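Local coordinates for IPT/TIG domain-containing protein (Bacteroides thetaiotaomicron, PDB 3TC9), which is of unknown function but probably acts as an auxiliary nutrient-binding protein, joining an immunoglobulin-like IPT/TIG domain to a six-bladed beta-propeller, at residues T265-G270 with Q291-R296; C313-A318 with K328-A333; K224-N229 with S244-Q249; E272-F277 with Y285-N290. One frame throughout, in Å; residues are numbered along the deposited sequence.

Contact 1 (T265-G270 with Q291-R296). With EDO (1,2-ethanediol), chain T.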
loop_
_atom_site.group_PDB
_atom_site.type_symbol
_atom_site.label_atom_id
_atom_site.label_comp_id
_atom_site.label_asym_id
_atom_site.label_seq_id
_atom_site.Cartn_x
_atom_site.Cartn_y
_atom_site.Cartn_z
ATOM N N THR B 265 -7.289 36.709 -8.518
ATOM C CA THR B 265 -5.977 36.977 -9.104
ATOM C C THR B 265 -4.948 36.354 -8.123
ATOM O O THR B 265 -5.185 36.395 -6.904
ATOM C CB THR B 265 -5.883 38.520 -9.314
ATOM O OG1 THR B 265 -6.119 38.828 -10.685
ATOM C CG2 THR B 265 -4.579 39.145 -8.824
ATOM N N ILE B 266 -3.839 35.772 -8.626
ATOM C CA ILE B 266 -2.829 35.172 -7.742
ATOM C C ILE B 266 -1.959 36.270 -7.104
ATOM O O ILE B 266 -1.861 36.316 -5.874
ATOM C CB ILE B 266 -1.948 34.083 -8.445
ATOM C CG1 ILE B 266 -2.796 32.910 -9.039
ATOM C CG2 ILE B 266 -0.821 33.560 -7.514
ATOM C CD1 ILE B 266 -3.824 32.213 -8.119
ATOM N N GLN B 267 -1.302 37.115 -7.933
ATOM C CA GLN B 267 -0.401 38.166 -7.470
ATOM C C GLN B 267 -0.299 39.281 -8.535
ATOM O O GLN B 267 -1.182 40.129 -8.623
ATOM C CB GLN B 267 0.988 37.553 -7.143
ATOM C CG GLN B 267 1.979 38.482 -6.436
ATOM C CD GLN B 267 3.148 37.767 -5.781
ATOM O OE1 GLN B 267 3.026 36.674 -5.213
ATOM N NE2 GLN B 267 4.319 38.392 -5.806
ATOM N N ASP B 268 0.740 39.239 -9.378
ATOM C CA ASP B 268 1.004 40.265 -10.375
ATOM C C ASP B 268 0.762 39.794 -11.828
ATOM O O ASP B 268 0.296 38.676 -12.066
ATOM C CB ASP B 268 2.445 40.771 -10.207
ATOM C CG ASP B 268 2.811 41.173 -8.781
ATOM O OD1 ASP B 268 1.996 41.862 -8.124
ATOM O OD2 ASP B 268 3.924 40.826 -8.336
ATOM N N SER B 269 1.019 40.701 -12.788
ATOM C CA SER B 269 0.882 40.494 -14.229
ATOM C C SER B 269 1.897 39.467 -14.733
ATOM O O SER B 269 2.985 39.361 -14.161
ATOM C CB SER B 269 1.042 41.817 -14.979
ATOM O OG SER B 269 1.875 42.774 -14.335
ATOM N N GLY B 270 1.528 38.728 -15.780
ATOM C CA GLY B 270 2.375 37.710 -16.393
ATOM C C GLY B 270 2.647 36.534 -15.485
ATOM O O GLY B 270 3.804 36.223 -15.207
ATOM N N GLN B 291 7.391 31.643 -12.038
ATOM C CA GLN B 291 7.689 32.375 -10.797
ATOM C C GLN B 291 8.286 31.466 -9.704
ATOM O O GLN B 291 8.708 31.942 -8.649
ATOM C CB GLN B 291 6.447 33.138 -10.288
ATOM C CG GLN B 291 5.925 34.216 -11.253
ATOM C CD GLN B 291 6.909 35.343 -11.539
ATOM O OE1 GLN B 291 7.785 35.682 -10.736
ATOM N NE2 GLN B 291 6.770 35.975 -12.689
ATOM N N HIS B 292 8.403 30.176 -10.020
ATOM C CA HIS B 292 9.101 29.104 -9.294
ATOM C C HIS B 292 8.625 28.892 -7.861
ATOM O O HIS B 292 9.436 28.759 -6.938
ATOM C CB HIS B 292 10.604 29.387 -9.348
ATOM C CG HIS B 292 10.984 29.950 -10.673
ATOM N ND1 HIS B 292 10.945 29.171 -11.814
ATOM C CD2 HIS B 292 11.234 31.235 -11.026
ATOM C CE1 HIS B 292 11.243 29.983 -12.815
ATOM N NE2 HIS B 292 11.416 31.236 -12.393
ATOM N N TYR B 293 7.302 28.775 -7.694
ATOM C CA TYR B 293 6.708 28.526 -6.385
ATOM C C TYR B 293 5.339 27.886 -6.565
ATOM O O TYR B 293 4.773 27.857 -7.672
ATOM C CB TYR B 293 6.656 29.812 -5.516
ATOM C CG TYR B 293 5.573 30.814 -5.854
ATOM C CD1 TYR B 293 5.558 31.466 -7.086
ATOM C CD2 TYR B 293 4.631 31.194 -4.907
ATOM C CE1 TYR B 293 4.587 32.425 -7.389
ATOM C CE2 TYR B 293 3.660 32.152 -5.195
ATOM C CZ TYR B 293 3.629 32.751 -6.444
ATOM O OH TYR B 293 2.671 33.695 -6.740
ATOM N N ILE B 294 4.832 27.315 -5.479
ATOM C CA ILE B 294 3.545 26.631 -5.474
ATOM C C ILE B 294 2.654 27.208 -4.364
ATOM O O ILE B 294 3.116 27.515 -3.261
ATOM C CB ILE B 294 3.748 25.083 -5.349
ATOM C CG1 ILE B 294 4.662 24.531 -6.488
ATOM C CG2 ILE B 294 2.408 24.322 -5.273
ATOM C CD1 ILE B 294 5.186 23.095 -6.286
ATOM N N LEU B 295 1.367 27.326 -4.670
ATOM C CA LEU B 295 0.364 27.778 -3.708
ATOM C C LEU B 295 -0.666 26.688 -3.496
ATOM O O LEU B 295 -0.818 25.817 -4.352
ATOM C CB LEU B 295 -0.336 29.062 -4.183
ATOM C CG LEU B 295 0.561 30.247 -4.546
ATOM C CD1 LEU B 295 0.676 30.365 -6.016
ATOM C CD2 LEU B 295 -0.003 31.544 -3.983
ATOM N N ARG B 296 -1.385 26.743 -2.390
ATOM C CA ARG B 296 -2.493 25.829 -2.135
ATOM C C ARG B 296 -3.773 26.642 -2.088
ATOM O O ARG B 296 -3.803 27.702 -1.459
ATOM C CB ARG B 296 -2.307 25.046 -0.837
ATOM C CG ARG B 296 -3.487 24.179 -0.471
ATOM C CD ARG B 296 -3.138 23.292 0.680
ATOM N NE ARG B 296 -4.348 22.838 1.347
ATOM C CZ ARG B 296 -4.413 21.761 2.110
ATOM N NH1 ARG B 296 -3.333 21.011 2.303
ATOM N NH2 ARG B 296 -5.550 21.422 2.685
HETATM C C1 EDO T . -6.543 16.467 2.320
HETATM O O1 EDO T . -7.572 15.596 1.834
HETATM C C2 EDO T . -7.156 17.733 2.916
HETATM O O2 EDO T . -6.151 18.450 3.653
HETATM O O HOH W 1 1.476 34.700 -4.544
#
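In the beta-propeller, Ile266 and Gln267, on the link from the outermost strand of one blade to the innermost strand of the next, meet Tyr293 and Leu295 near the start of the third strand of that next blade. The contact is small, 171 Å² in all, and contains no clear direct hydrogen bond. Its apolar half is the CG2 branch of Ile266, which lies anti to the backbone N and passes 3.8 Å from Leu295 CD1 while also touching the phenol oxygen of Tyr293, 3.6 Å from OH. The Ile266 side chain passes both partners antiparallel to them. The polar half goes through water. One water donates to Gln267 OE1 at 2.6 Å and lies 2.7 Å from Tyr293 OH, bridging amide and phenol; the amide and ring planes are 60° apart. In Gln267, chi1 (-171°) sets CG anti to the backbone N, and the chain runs on extended to OE1, which meets the water. Tyr293 OH is also bonded to Trp271 NE1, so the hydroxyl has two hydrogen-bond partners. Near Gly270 the segments are looser: Gln291 NE2 stays 3.9 Å from Gly270 O, which takes a bond from Asn290 ND2. Away from the contact, the extended Arg296 gives a hydrogen bond of 3.2 Å from NH2 to O2 of an ethanediol, probably a crystallisation additive. Strand 305-312 abuts Ile266 through Pro309 and Tyr293 through Ile311. Val288 of strand 283-288 touches Tyr293 and Leu295, while Ile266 is tied back to the preceding blade by a backbone bond with Gly248.

Contact 2 (C313-A318 with K328-A333). With EDO (1,2-ethanediol), chain R; EDO (1,2-ethanediol), chain V.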
loop_
_atom_site.group_PDB
_atom_site.type_symbol
_atom_site.label_atom_id
_atom_site.label_comp_id
_atom_site.label_asym_id
_atom_site.label_seq_id
_atom_site.Cartn_x
_atom_site.Cartn_y
_atom_site.Cartn_z
ATOM N N CYS B 313 5.238 26.419 -0.999
ATOM C CA CYS B 313 6.692 26.242 -1.106
ATOM C C CYS B 313 7.293 27.085 -2.226
ATOM O O CYS B 313 6.605 27.404 -3.194
ATOM C CB CYS B 313 7.073 24.772 -1.265
ATOM S SG CYS B 313 6.546 24.019 -2.818
ATOM N N GLY B 314 8.593 27.365 -2.112
ATOM C CA GLY B 314 9.335 28.125 -3.104
ATOM C C GLY B 314 9.267 29.614 -2.816
ATOM O O GLY B 314 8.446 30.049 -2.014
ATOM N N GLN B 315 10.146 30.390 -3.459
ATOM C CA GLN B 315 10.213 31.834 -3.317
ATOM C C GLN B 315 9.927 32.494 -4.676
ATOM O O GLN B 315 10.623 32.216 -5.647
ATOM C CB GLN B 315 11.592 32.228 -2.746
ATOM C CG GLN B 315 11.781 33.719 -2.491
ATOM C CD GLN B 315 11.034 34.273 -1.304
ATOM O OE1 GLN B 315 10.944 33.669 -0.227
ATOM N NE2 GLN B 315 10.604 35.508 -1.440
ATOM N N GLN B 316 8.889 33.360 -4.728
ATOM C CA GLN B 316 8.461 34.082 -5.936
ATOM C C GLN B 316 9.660 34.680 -6.671
ATOM O O GLN B 316 10.405 35.482 -6.096
ATOM C CB GLN B 316 7.444 35.201 -5.606
ATOM C CG GLN B 316 6.218 34.750 -4.836
ATOM C CD GLN B 316 6.350 35.039 -3.369
ATOM O OE1 GLN B 316 7.086 34.356 -2.640
ATOM N NE2 GLN B 316 5.627 36.056 -2.908
ATOM N N GLY B 317 9.854 34.251 -7.916
ATOM C CA GLY B 317 10.931 34.715 -8.784
ATOM C C GLY B 317 12.338 34.248 -8.465
ATOM O O GLY B 317 13.277 34.674 -9.150
ATOM N N ALA B 318 12.515 33.388 -7.432
ATOM C CA ALA B 318 13.849 32.925 -7.037
ATOM C C ALA B 318 14.135 31.499 -7.554
ATOM O O ALA B 318 13.773 30.507 -6.916
ATOM C CB ALA B 318 14.019 33.003 -5.530
ATOM N N LYS B 328 11.797 28.033 2.063
ATOM C CA LYS B 328 13.232 27.723 2.050
ATOM C C LYS B 328 13.552 26.801 0.859
ATOM O O LYS B 328 14.695 26.734 0.414
ATOM C CB LYS B 328 13.692 27.087 3.383
ATOM C CG LYS B 328 13.605 28.043 4.565
ATOM C CD LYS B 328 14.402 27.507 5.751
ATOM N N ALA B 329 12.545 26.089 0.342
ATOM C CA ALA B 329 12.748 25.245 -0.846
ATOM C C ALA B 329 12.756 26.114 -2.099
ATOM O O ALA B 329 12.134 27.174 -2.111
ATOM C CB ALA B 329 11.656 24.207 -0.942
ATOM N N ARG B 330 13.498 25.697 -3.119
ATOM C CA ARG B 330 13.614 26.433 -4.377
ATOM C C ARG B 330 13.471 25.516 -5.541
ATOM O O ARG B 330 13.939 24.384 -5.512
ATOM C CB ARG B 330 14.954 27.190 -4.510
ATOM C CG ARG B 330 15.251 28.190 -3.401
ATOM C CD ARG B 330 14.387 29.412 -3.465
ATOM N NE ARG B 330 13.949 29.864 -2.138
ATOM C CZ ARG B 330 14.673 30.643 -1.347
ATOM N NH1 ARG B 330 15.913 30.960 -1.677
ATOM N NH2 ARG B 330 14.174 31.078 -0.191
HETATM N N MSE B 331 12.867 26.037 -6.600
HETATM C CA MSE B 331 12.689 25.290 -7.828
HETATM C C MSE B 331 12.953 26.202 -9.027
HETATM O O MSE B 331 13.202 27.395 -8.875
HETATM C CB MSE B 331 11.296 24.640 -7.874
HETATM C CG MSE B 331 10.157 25.623 -7.988
HETATM SE SE MSE B 331 8.616 24.893 -7.098
HETATM C CE MSE B 331 9.375 24.685 -5.177
ATOM N N HIS B 332 12.966 25.619 -10.200
ATOM C CA HIS B 332 13.225 26.335 -11.418
ATOM C C HIS B 332 12.389 25.734 -12.532
ATOM O O HIS B 332 12.734 24.689 -13.098
ATOM C CB HIS B 332 14.728 26.308 -11.736
ATOM C CG HIS B 332 15.136 27.245 -12.831
ATOM N ND1 HIS B 332 16.462 27.382 -13.199
ATOM C CD2 HIS B 332 14.379 28.034 -13.631
ATOM C CE1 HIS B 332 16.468 28.233 -14.212
ATOM N NE2 HIS B 332 15.238 28.642 -14.514
ATOM N N ALA B 333 11.275 26.427 -12.837
ATOM C CA ALA B 333 10.254 26.115 -13.847
ATOM C C ALA B 333 9.511 24.806 -13.499
ATOM O O ALA B 333 9.656 23.821 -14.226
ATOM C CB ALA B 333 10.867 26.044 -15.258
HETATM C C1 EDO R . 13.071 30.019 -17.325
HETATM O O1 EDO R . 12.477 29.796 -16.049
HETATM C C2 EDO R . 14.103 31.125 -17.164
HETATM O O2 EDO R . 15.186 30.642 -16.364
HETATM C C1 EDO V . 19.262 26.712 -11.539
HETATM O O1 EDO V . 17.947 26.417 -11.045
HETATM C C2 EDO V . 20.274 26.654 -10.396
HETATM O O2 EDO V . 20.282 27.901 -9.692
HETATM O O HOH W 2 11.902 28.925 -5.764
#
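Ala329 begins the contact with its carbonyl: Ala329 O lies 3.1 Å from Gly314 CA, a fairly straight CA-H...O contact (156° at the hydrogen) that brings the two backbones close together. Arg330 follows: chi2 (-71°) turns CD back, a second bend comes at chi3, and the side chain lies beside that of Gln315, pointing the same way. Gln315 CB sits over one face of the guanidinium, 3.4 Å from Arg330 NE, and the Gln315 amide stands nearly perpendicular to it, 82° between planes. Lys328 O lies above the opposite face, toward its rim; Arg330 NE gives a weak bond to Ala329 O, and NH2 donates to Lys327 O, both partners belonging to the chain just before it. Arg330 CD also packs 3.7 Å from Ala318 O, at the end of the type II turn that runs from Gln315 to Ala318. At Met331, deposited as selenomethionine, the methyl CE reaches 3.7 Å from Cys313 SG. Its backbone N shares a water with Gln315 N and with Ala318 O, to which that water donates at 2.7 Å; the water thus joins the turn to the second segment. His332 meets two ethanediol molecules, ND1 donating to one at 2.8 Å. Ile294 of strand 293-300 touches Cys313 and Met331, Val373 of strand 372-376 backs Cys313 and Ala329, and Phe356 of strand 352-358 touches Met331: the contact lies between two successive blades.

Contact 3 (K224-N229 with S244-Q249)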
loop_
_atom_site.group_PDB
_atom_site.type_symbol
_atom_site.label_atom_id
_atom_site.label_comp_id
_atom_site.label_asym_id
_atom_site.label_seq_id
_atom_site.Cartn_x
_atom_site.Cartn_y
_atom_site.Cartn_z
ATOM N N LYS B 224 -13.436 30.605 -25.081
ATOM C CA LYS B 224 -12.520 31.482 -25.805
ATOM C C LYS B 224 -11.703 32.263 -24.777
ATOM O O LYS B 224 -12.225 32.573 -23.695
ATOM C CB LYS B 224 -13.302 32.455 -26.721
ATOM C CG LYS B 224 -13.903 31.810 -27.961
ATOM C CD LYS B 224 -14.802 32.769 -28.737
ATOM C CE LYS B 224 -16.263 32.599 -28.381
ATOM N NZ LYS B 224 -17.146 33.476 -29.195
ATOM N N GLY B 225 -10.452 32.580 -25.104
ATOM C CA GLY B 225 -9.615 33.351 -24.195
ATOM C C GLY B 225 -8.138 33.317 -24.513
ATOM O O GLY B 225 -7.617 32.307 -24.998
ATOM N N GLN B 226 -7.447 34.418 -24.219
ATOM C CA GLN B 226 -6.011 34.501 -24.478
ATOM C C GLN B 226 -5.168 34.016 -23.283
ATOM O O GLN B 226 -5.609 34.046 -22.128
ATOM C CB GLN B 226 -5.596 35.932 -24.864
ATOM C CG GLN B 226 -5.886 36.972 -23.782
ATOM C CD GLN B 226 -5.436 38.360 -24.151
ATOM O OE1 GLN B 226 -4.508 38.570 -24.958
ATOM N NE2 GLN B 226 -6.055 39.336 -23.514
ATOM N N ASN B 227 -3.959 33.544 -23.615
ATOM C CA ASN B 227 -2.840 33.126 -22.776
ATOM C C ASN B 227 -3.246 32.227 -21.585
ATOM O O ASN B 227 -2.877 32.469 -20.428
ATOM C CB ASN B 227 -2.062 34.379 -22.317
ATOM C CG ASN B 227 -1.621 35.250 -23.486
ATOM O OD1 ASN B 227 -1.012 34.792 -24.462
ATOM N ND2 ASN B 227 -1.964 36.512 -23.439
ATOM N N CYS B 228 -3.968 31.160 -21.902
ATOM C CA CYS B 228 -4.388 30.167 -20.932
ATOM C C CYS B 228 -3.289 29.109 -20.834
ATOM O O CYS B 228 -2.927 28.507 -21.848
ATOM C CB CYS B 228 -5.724 29.566 -21.341
ATOM S SG CYS B 228 -6.402 28.400 -20.145
ATOM N N ASN B 229 -2.756 28.880 -19.619
ATOM C CA ASN B 229 -1.648 27.936 -19.412
ATOM C C ASN B 229 -2.111 26.581 -18.879
ATOM O O ASN B 229 -1.289 25.746 -18.516
ATOM C CB ASN B 229 -0.603 28.541 -18.461
ATOM C CG ASN B 229 -0.344 30.006 -18.708
ATOM O OD1 ASN B 229 -0.630 30.833 -17.864
ATOM N ND2 ASN B 229 0.101 30.364 -19.903
ATOM N N SER B 244 -5.645 32.910 -17.114
ATOM C CA SER B 244 -5.185 33.890 -18.073
ATOM C C SER B 244 -3.884 34.438 -17.496
ATOM O O SER B 244 -3.851 34.826 -16.323
ATOM C CB SER B 244 -6.232 34.969 -18.313
ATOM O OG SER B 244 -5.740 35.905 -19.257
ATOM N N TRP B 245 -2.792 34.353 -18.277
ATOM C CA TRP B 245 -1.449 34.779 -17.863
ATOM C C TRP B 245 -1.358 36.309 -17.598
ATOM O O TRP B 245 -0.660 36.727 -16.676
ATOM C CB TRP B 245 -0.451 34.330 -18.941
ATOM C CG TRP B 245 0.900 34.982 -18.938
ATOM C CD1 TRP B 245 2.052 34.484 -18.399
ATOM C CD2 TRP B 245 1.280 36.147 -19.685
ATOM N NE1 TRP B 245 3.109 35.321 -18.685
ATOM C CE2 TRP B 245 2.666 36.344 -19.480
ATOM C CE3 TRP B 245 0.575 37.058 -20.499
ATOM C CZ2 TRP B 245 3.355 37.432 -20.029
ATOM C CZ3 TRP B 245 1.264 38.122 -21.062
ATOM C CH2 TRP B 245 2.632 38.312 -20.815
ATOM N N ASN B 246 -2.057 37.119 -18.396
ATOM C CA ASN B 246 -2.075 38.586 -18.358
ATOM C C ASN B 246 -2.150 39.189 -16.928
ATOM O O ASN B 246 -1.269 39.967 -16.559
ATOM C CB ASN B 246 -3.218 39.099 -19.227
ATOM C CG ASN B 246 -2.996 38.830 -20.705
ATOM O OD1 ASN B 246 -2.995 37.680 -21.182
ATOM N ND2 ASN B 246 -2.785 39.889 -21.459
ATOM N N ALA B 247 -3.178 38.842 -16.136
ATOM C CA ALA B 247 -3.304 39.336 -14.758
ATOM C C ALA B 247 -3.141 38.192 -13.751
ATOM O O ALA B 247 -3.180 38.429 -12.539
ATOM C CB ALA B 247 -4.658 40.024 -14.561
ATOM N N GLY B 248 -2.958 36.971 -14.262
ATOM C CA GLY B 248 -2.854 35.760 -13.450
ATOM C C GLY B 248 -4.188 35.456 -12.803
ATOM O O GLY B 248 -4.257 35.130 -11.614
ATOM N N GLN B 249 -5.259 35.582 -13.605
ATOM C CA GLN B 249 -6.631 35.385 -13.166
ATOM C C GLN B 249 -7.101 33.935 -13.312
ATOM O O GLN B 249 -6.939 33.329 -14.371
ATOM C CB GLN B 249 -7.582 36.303 -13.942
ATOM C CG GLN B 249 -9.035 36.200 -13.492
ATOM C CD GLN B 249 -9.536 37.437 -12.826
ATOM O OE1 GLN B 249 -10.092 37.382 -11.728
ATOM N NE2 GLN B 249 -9.383 38.576 -13.495
#
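Two hydrogen bonds from and to Asn227 carry the contact with Trp245 and Asn246. In the backbone, Trp245 N donates to Asn227 O at 2.9 Å. Between side chains, Asn227 ND2 donates to Asn246 OD1 over 2.7 Å and almost straight (168°). The acceptor lies close to the plane of the Asn227 amide, and the two amide planes are only 24° apart, although the side chains themselves cross at about a right angle. A third bond, Ser244 OG to Gln226 O at 3.4 Å, is weak and not settled. A CA-H...O contact adds to these: Asn227 O is also approached by Ser244 CA at 3.6 Å. Van der Waals packing gathers round Trp245, whose CB lies 3.7 Å from Asn227 CB and 3.7 Å from Asn229 OD1. Chi1 (163°) puts its CG anti to the backbone N; CE3 of the indole lies 3.9 Å from Asn227 ND2, and the Asn229 amide stands nearly perpendicular to the ring. Asn229 is itself fixed by Asn243 and Asp198, which bond its OD1 and ND2 respectively. Within the second segment, Gly248 and Gln249 both face Ser244 in a G1 beta bulge, closed by weak backbone bonds. This is propeller architecture: the connection entering a blade is fastened to the hairpin turn between that blade's second and third strands.

Contact 4 (E272-F277 with Y285-N290)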
loop_
_atom_site.group_PDB
_atom_site.type_symbol
_atom_site.label_atom_id
_atom_site.label_comp_id
_atom_site.label_asym_id
_atom_site.label_seq_id
_atom_site.Cartn_x
_atom_site.Cartn_y
_atom_site.Cartn_z
ATOM N N GLU B 272 2.176 32.682 -15.208
ATOM C CA GLU B 272 1.999 31.434 -15.938
ATOM C C GLU B 272 1.820 30.311 -14.942
ATOM O O GLU B 272 2.765 29.994 -14.213
ATOM C CB GLU B 272 3.200 31.173 -16.870
ATOM C CG GLU B 272 3.108 29.873 -17.658
ATOM C CD GLU B 272 4.314 29.502 -18.505
ATOM O OE1 GLU B 272 5.390 30.121 -18.335
ATOM O OE2 GLU B 272 4.189 28.569 -19.330
ATOM N N PHE B 273 0.601 29.731 -14.866
ATOM C CA PHE B 273 0.374 28.661 -13.895
ATOM C C PHE B 273 -0.694 27.637 -14.307
ATOM O O PHE B 273 -1.559 27.932 -15.134
ATOM C CB PHE B 273 0.000 29.242 -12.500
ATOM C CG PHE B 273 -1.274 30.053 -12.414
ATOM C CD1 PHE B 273 -2.495 29.438 -12.122
ATOM C CD2 PHE B 273 -1.252 31.437 -12.586
ATOM C CE1 PHE B 273 -3.680 30.195 -12.026
ATOM C CE2 PHE B 273 -2.436 32.192 -12.510
ATOM C CZ PHE B 273 -3.640 31.568 -12.212
ATOM N N HIS B 274 -0.608 26.428 -13.685
ATOM C CA HIS B 274 -1.630 25.414 -13.857
ATOM C C HIS B 274 -2.197 25.078 -12.462
ATOM O O HIS B 274 -1.611 25.448 -11.435
ATOM C CB HIS B 274 -1.149 24.179 -14.653
ATOM C CG HIS B 274 0.038 23.478 -14.083
ATOM N ND1 HIS B 274 -0.097 22.535 -13.083
ATOM C CD2 HIS B 274 1.342 23.581 -14.415
ATOM C CE1 HIS B 274 1.125 22.104 -12.832
ATOM N NE2 HIS B 274 2.025 22.714 -13.598
ATOM N N ILE B 275 -3.390 24.462 -12.450
ATOM C CA ILE B 275 -4.164 24.078 -11.266
ATOM C C ILE B 275 -4.264 22.548 -11.289
ATOM O O ILE B 275 -4.589 21.966 -12.325
ATOM C CB ILE B 275 -5.576 24.757 -11.266
ATOM C CG1 ILE B 275 -5.475 26.304 -11.356
ATOM C CG2 ILE B 275 -6.432 24.293 -10.049
ATOM C CD1 ILE B 275 -6.756 27.031 -11.861
ATOM N N GLN B 276 -3.930 21.908 -10.182
ATOM C CA GLN B 276 -3.979 20.474 -10.033
ATOM C C GLN B 276 -4.642 20.145 -8.720
ATOM O O GLN B 276 -4.117 20.496 -7.661
ATOM C CB GLN B 276 -2.583 19.871 -10.117
ATOM C CG GLN B 276 -1.966 20.027 -11.494
ATOM C CD GLN B 276 -0.922 19.014 -11.761
ATOM O OE1 GLN B 276 0.262 19.331 -11.880
ATOM N NE2 GLN B 276 -1.348 17.778 -11.871
ATOM N N PHE B 277 -5.799 19.472 -8.799
ATOM C CA PHE B 277 -6.579 19.076 -7.637
ATOM C C PHE B 277 -6.073 17.816 -6.998
ATOM O O PHE B 277 -5.781 16.834 -7.694
ATOM C CB PHE B 277 -8.054 18.843 -8.010
ATOM C CG PHE B 277 -8.902 20.078 -8.063
ATOM C CD1 PHE B 277 -9.353 20.683 -6.895
ATOM C CD2 PHE B 277 -9.283 20.623 -9.282
ATOM C CE1 PHE B 277 -10.141 21.834 -6.950
ATOM C CE2 PHE B 277 -10.068 21.776 -9.338
ATOM C CZ PHE B 277 -10.490 22.374 -8.173
ATOM N N TYR B 285 -3.256 22.471 -5.881
ATOM C CA TYR B 285 -1.964 23.127 -5.930
ATOM C C TYR B 285 -1.996 24.019 -7.159
ATOM O O TYR B 285 -2.550 23.627 -8.195
ATOM C CB TYR B 285 -0.777 22.148 -5.963
ATOM C CG TYR B 285 -0.411 21.553 -4.619
ATOM C CD1 TYR B 285 -0.409 22.334 -3.463
ATOM C CD2 TYR B 285 -0.044 20.218 -4.503
ATOM C CE1 TYR B 285 -0.053 21.796 -2.222
ATOM C CE2 TYR B 285 0.283 19.659 -3.264
ATOM C CZ TYR B 285 0.287 20.455 -2.125
ATOM O OH TYR B 285 0.665 19.919 -0.913
ATOM N N ILE B 286 -1.500 25.248 -7.011
ATOM C CA ILE B 286 -1.387 26.218 -8.082
ATOM C C ILE B 286 0.124 26.326 -8.320
ATOM O O ILE B 286 0.859 26.815 -7.455
ATOM C CB ILE B 286 -2.116 27.544 -7.731
ATOM C CG1 ILE B 286 -3.644 27.285 -7.592
ATOM C CG2 ILE B 286 -1.810 28.626 -8.790
ATOM C CD1 ILE B 286 -4.513 28.476 -7.220
ATOM N N VAL B 287 0.591 25.730 -9.439
ATOM C CA VAL B 287 1.998 25.626 -9.778
ATOM C C VAL B 287 2.353 26.755 -10.697
ATOM O O VAL B 287 1.923 26.746 -11.872
ATOM C CB VAL B 287 2.291 24.230 -10.392
ATOM C CG1 VAL B 287 3.752 24.082 -10.849
ATOM C CG2 VAL B 287 1.891 23.108 -9.417
ATOM N N VAL B 288 3.160 27.725 -10.164
ATOM C CA VAL B 288 3.567 28.906 -10.941
ATOM C C VAL B 288 4.895 28.627 -11.668
ATOM O O VAL B 288 5.991 28.763 -11.111
ATOM C CB VAL B 288 3.593 30.231 -10.158
ATOM C CG1 VAL B 288 3.593 31.407 -11.131
ATOM C CG2 VAL B 288 2.390 30.316 -9.226
ATOM N N VAL B 289 4.750 28.221 -12.929
ATOM C CA VAL B 289 5.813 27.822 -13.857
ATOM C C VAL B 289 6.880 28.928 -14.016
ATOM O O VAL B 289 8.075 28.621 -13.943
ATOM C CB VAL B 289 5.202 27.445 -15.234
ATOM C CG1 VAL B 289 6.265 26.907 -16.200
ATOM C CG2 VAL B 289 4.074 26.436 -15.064
ATOM N N ASN B 290 6.469 30.193 -14.228
ATOM C CA ASN B 290 7.451 31.236 -14.494
ATOM C C ASN B 290 7.840 32.056 -13.248
ATOM O O ASN B 290 8.575 33.045 -13.389
ATOM C CB ASN B 290 6.939 32.160 -15.605
ATOM C CG ASN B 290 5.748 32.995 -15.214
ATOM O OD1 ASN B 290 4.972 32.653 -14.308
ATOM N ND2 ASN B 290 5.598 34.125 -15.876
#
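Phe273 with Ile286 and His274 with Val287 are the close pairs of an antiparallel hairpin, the two innermost strands of a propeller blade; Ile275 meets Ile286 more loosely. His274 with Val287 and Gln276 with Tyr285 are hydrogen-bonded pairs, each with two backbone bonds; the shortest joins Tyr285 N to Gln276 O at 2.8 Å. On one face the Phe273 and Ile286 side chains lie side by side, and Phe273 CD1 touches Ile286 CG2 at 3.5 Å. On the other, Val287 CB lies over one face of the His274 ring, toward its rim, in one of two deposited conformers: a CH-pi contact with CB 3.8 Å from the ring centroid. The partly exposed end at Glu272 and Asn290 is less regular. Val289 N reaches Glu272 O only weakly, at 3.0 Å with an N-H...O angle of 123°. Glu272 N donates 2.9 Å to Asn290 OD1 from above the plane of that amide carbonyl, 47° out of it. The extended Glu272 side chain crosses Val289 obliquely, its CD 4.0 Å from Val289 CB, and its OE2 forms a salt bridge with Arg182. His274 NE2 and Gln276 OE1 bond the backbone of the adjoining strand 334-341, at Arg335 O and Gly337 N. The division is therefore chemical: the Phe273 face is apolar, while the His274 face mixes the Val287 contact with polar groups that bond the next blade.

Overall arrangement
Contact 4 is the buried core of the set, a regular hairpin within one blade, whereas contact 3 lies at the surface and contacts 1 and 2 are partly buried. Both contacts 1 and 3 set an inter-blade link against the blade it enters: the second-to-third-strand turn in contact 3, mainly side chains of the third strand in contact 1. Contact 3 uses direct amide and backbone bonds, contact 1 water and methyl packing. Contacts 1 and 4 share a sheet, strands 283-288 and 293-300 being neighbours in it. Contact 2 continues to the following blade and joins contact 1 through backbone bonds such as Ile294 N to Cys313 O. Contacts 2 and 3 do not touch.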